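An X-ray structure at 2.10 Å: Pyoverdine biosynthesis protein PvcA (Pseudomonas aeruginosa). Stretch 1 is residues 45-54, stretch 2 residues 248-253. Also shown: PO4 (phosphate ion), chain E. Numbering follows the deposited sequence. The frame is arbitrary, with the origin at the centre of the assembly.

Stretch 1 45-54: VQLPRIAAFI
Stretch 2 248-253: FPRAIR

A turn of loop often leaves carbonyl oxygens without a backbone partner, and a single arginine reaching from a neighbouring helix can collect several of them. PvcA offers a worked example, joining segments about two hundred residues apart. Residues 45-54 lie within a longer helix, with phi/psi near -65/-42 over most of its length and a kink at P48, whose nitrogen has no hydrogen to give the preceding turn. Beyond it I50 N to Q46 O is 3.0 Å, A51 N to L47 O 2.9 Å and A52 N to P48 O 3.0 Å; F53 N (3.1 Å) and I54 N (3.4 Å) then both bond I50 O, only weakly. In the second stretch, F248 (-132/71) leaves a helix, P249 (-57/-40) and R250 (-88/-23) turn, and A251 (-51/143) leads into a strand at I252 (-70/126) and R253 (-91/103). Only a weak bond, A251 N to F248 O at 3.5 Å, spans the turn. The closest CA pair, R49 CA to I252 CA at 6.7 Å, sets the register, and contacts run in opposite order along the two chains: Q46 meets I252, while A52 and F53 meet R250.

R49 points its CA-to-CB bond toward the loop and adopts m, t, p, with chi4 at 72°. Its NH2 donates to P249 O and to A251 O, each at 3.0 Å, with N-H...O angles of 153° and 155°; both acceptors lie at the guanidinium edge, where its hydrogens are directed. The intervening carbonyl is not taken: R49 NH2 to R250 O is 3.4 Å, but the angle is poor. Water 2 serves that oxygen instead, donating to R250 O at 2.8 Å and to R49 O at 2.6 Å, so it ties the helix backbone to the loop.

Water 1 makes a second bridge. It donates to Q46 OE1 (2.9 Å) and accepts from R253 N (3.0 Å) and, weakly, from R49 NE (3.1 Å). Q46 is m, m with chi3 -20°; its NE2 is satisfied elsewhere in the structure.

Apolar packing fills the space beside these polar links. I252 (m, m) brings CD1 to 3.8 Å from I50 CG1, with I50 m, t, and to 4.2 Å from F53 CE2. The F53 ring (chi1 -68°, chi2 -77°) meets the loop edge-on, its CE2 3.3 Å from R250 O. R250 (m, t, m, chi4 144°) lays a guanidinium face over F53 CE1, 3.6 Å from R250 NH2, leaving in-plane hydrogens free for bonding; NH1 and NH2 find acceptors elsewhere in the structure.

R253 (t, p, t, chi4 76°) sets its CA-to-CB bond sideways to the helix, and its guanidinium binds a phosphate ion, probably from the crystallisation liquor, through NH1 to O3 (3.1 Å) and NH2 to O4 (2.8 Å).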

# COMPACT_ATOMS: atom_id res chain seq x y z
N VAL A 45 -12.72 17.17 -1.83
CA VAL A 45 -12.78 15.90 -2.56
C VAL A 45 -13.44 14.78 -1.74
O VAL A 45 -14.34 14.10 -2.23
CB VAL A 45 -11.37 15.46 -3.05
CG1 VAL A 45 -11.43 14.12 -3.78
CG2 VAL A 45 -10.76 16.52 -3.95
N GLN A 46 -13.01 14.61 -0.50
CA GLN A 46 -13.35 13.41 0.26
C GLN A 46 -14.69 13.48 0.95
O GLN A 46 -15.38 12.46 1.04
CB GLN A 46 -12.24 13.08 1.28
CG GLN A 46 -10.85 12.84 0.65
CD GLN A 46 -10.80 11.63 -0.30
OE1 GLN A 46 -11.66 10.74 -0.26
NE2 GLN A 46 -9.78 11.60 -1.16
N LEU A 47 -15.06 14.66 1.45
CA LEU A 47 -16.27 14.83 2.27
C LEU A 47 -17.61 14.42 1.63
O LEU A 47 -18.40 13.72 2.26
CB LEU A 47 -16.37 16.23 2.90
CG LEU A 47 -15.56 16.49 4.19
CD1 LEU A 47 -16.01 17.75 4.90
CD2 LEU A 47 -15.67 15.30 5.14
N PRO A 48 -17.88 14.85 0.38
CA PRO A 48 -19.14 14.36 -0.20
C PRO A 48 -19.11 12.85 -0.49
O PRO A 48 -20.16 12.22 -0.49
CB PRO A 48 -19.29 15.16 -1.49
CG PRO A 48 -17.96 15.70 -1.79
CD PRO A 48 -17.16 15.76 -0.53
N ARG A 49 -17.91 12.28 -0.70
CA ARG A 49 -17.75 10.84 -0.96
C ARG A 49 -18.09 10.00 0.27
O ARG A 49 -18.79 8.99 0.17
CB ARG A 49 -16.34 10.52 -1.48
CG ARG A 49 -16.02 11.08 -2.87
CD ARG A 49 -14.63 10.65 -3.37
NE ARG A 49 -14.55 9.21 -3.66
CZ ARG A 49 -15.12 8.61 -4.70
NH1 ARG A 49 -15.84 9.31 -5.58
NH2 ARG A 49 -14.98 7.31 -4.87
N ILE A 50 -17.58 10.43 1.43
CA ILE A 50 -17.90 9.81 2.72
C ILE A 50 -19.38 10.04 3.03
O ILE A 50 -20.07 9.12 3.46
CB ILE A 50 -17.04 10.40 3.88
CG1 ILE A 50 -15.56 10.07 3.69
CG2 ILE A 50 -17.55 9.92 5.24
CD1 ILE A 50 -14.63 10.94 4.51
N ALA A 51 -19.84 11.27 2.80
CA ALA A 51 -21.21 11.66 3.10
C ALA A 51 -22.24 10.84 2.32
O ALA A 51 -23.35 10.63 2.79
CB ALA A 51 -21.40 13.15 2.85
N ALA A 52 -21.86 10.36 1.14
CA ALA A 52 -22.72 9.51 0.31
C ALA A 52 -23.14 8.23 1.06
O ALA A 52 -24.31 7.86 1.05
CB ALA A 52 -22.03 9.17 -0.99
N PHE A 53 -22.17 7.57 1.70
CA PHE A 53 -22.47 6.38 2.51
C PHE A 53 -23.36 6.71 3.71
O PHE A 53 -24.32 5.99 3.99
CB PHE A 53 -21.17 5.69 2.96
CG PHE A 53 -20.39 5.06 1.83
CD1 PHE A 53 -20.79 3.86 1.26
CD2 PHE A 53 -19.23 5.69 1.33
CE1 PHE A 53 -20.08 3.28 0.20
CE2 PHE A 53 -18.51 5.12 0.27
CZ PHE A 53 -18.94 3.92 -0.30
N ILE A 54 -23.03 7.80 4.41
CA ILE A 54 -23.72 8.21 5.64
C ILE A 54 -25.19 8.57 5.38
O ILE A 54 -26.08 8.19 6.16
CB ILE A 54 -22.96 9.34 6.40
CG1 ILE A 54 -21.56 8.86 6.79
CG2 ILE A 54 -23.75 9.79 7.65
CD1 ILE A 54 -20.70 9.91 7.44
N PHE A 248 -15.73 -0.86 -7.54
CA PHE A 248 -16.19 -0.18 -6.32
C PHE A 248 -16.21 1.33 -6.52
O PHE A 248 -15.38 2.03 -5.94
CB PHE A 248 -15.27 -0.49 -5.12
CG PHE A 248 -14.98 -1.95 -4.92
CD1 PHE A 248 -15.99 -2.83 -4.53
CD2 PHE A 248 -13.69 -2.45 -5.13
CE1 PHE A 248 -15.72 -4.19 -4.35
CE2 PHE A 248 -13.41 -3.80 -4.96
CZ PHE A 248 -14.43 -4.68 -4.57
N PRO A 249 -17.16 1.85 -7.33
CA PRO A 249 -17.14 3.28 -7.70
C PRO A 249 -17.16 4.28 -6.53
O PRO A 249 -16.44 5.28 -6.56
CB PRO A 249 -18.40 3.43 -8.57
CG PRO A 249 -18.68 2.04 -9.07
CD PRO A 249 -18.32 1.15 -7.92
N ARG A 250 -17.95 4.00 -5.50
CA ARG A 250 -18.18 4.96 -4.43
C ARG A 250 -17.16 4.89 -3.30
O ARG A 250 -16.96 5.87 -2.58
CB ARG A 250 -19.60 4.83 -3.87
CG ARG A 250 -20.72 4.90 -4.93
CD ARG A 250 -22.08 4.95 -4.24
NE ARG A 250 -22.33 3.75 -3.44
CZ ARG A 250 -22.97 3.72 -2.28
NH1 ARG A 250 -23.46 4.84 -1.74
NH2 ARG A 250 -23.11 2.57 -1.64
N ALA A 251 -16.51 3.75 -3.14
CA ALA A 251 -15.59 3.53 -2.04
C ALA A 251 -14.58 4.67 -1.93
O ALA A 251 -14.12 5.22 -2.95
CB ALA A 251 -14.86 2.20 -2.20
N ILE A 252 -14.24 5.01 -0.69
CA ILE A 252 -13.18 5.96 -0.40
C ILE A 252 -11.89 5.26 -0.76
O ILE A 252 -11.63 4.14 -0.31
CB ILE A 252 -13.16 6.41 1.10
CG1 ILE A 252 -14.57 6.81 1.60
CG2 ILE A 252 -12.12 7.52 1.33
CD1 ILE A 252 -15.32 7.78 0.73
N ARG A 253 -11.10 5.91 -1.61
CA ARG A 253 -9.89 5.33 -2.16
C ARG A 253 -8.65 5.63 -1.28
O ARG A 253 -8.10 6.75 -1.29
CB ARG A 253 -9.72 5.85 -3.59
CG ARG A 253 -8.50 5.33 -4.35
CD ARG A 253 -8.46 3.79 -4.54
NE ARG A 253 -7.61 3.49 -5.69
CZ ARG A 253 -6.28 3.55 -5.67
NH1 ARG A 253 -5.65 3.87 -4.54
NH2 ARG A 253 -5.58 3.32 -6.76
P PO4 E . -1.90 3.98 -6.12
O1 PO4 E . -0.94 5.14 -6.12
O2 PO4 E . -1.12 2.72 -6.42
O3 PO4 E . -2.60 3.90 -4.75
O4 PO4 E . -2.92 4.15 -7.22
O HOH W 1 -11.81 8.73 -2.40
O HOH W 2 -18.89 7.82 -2.19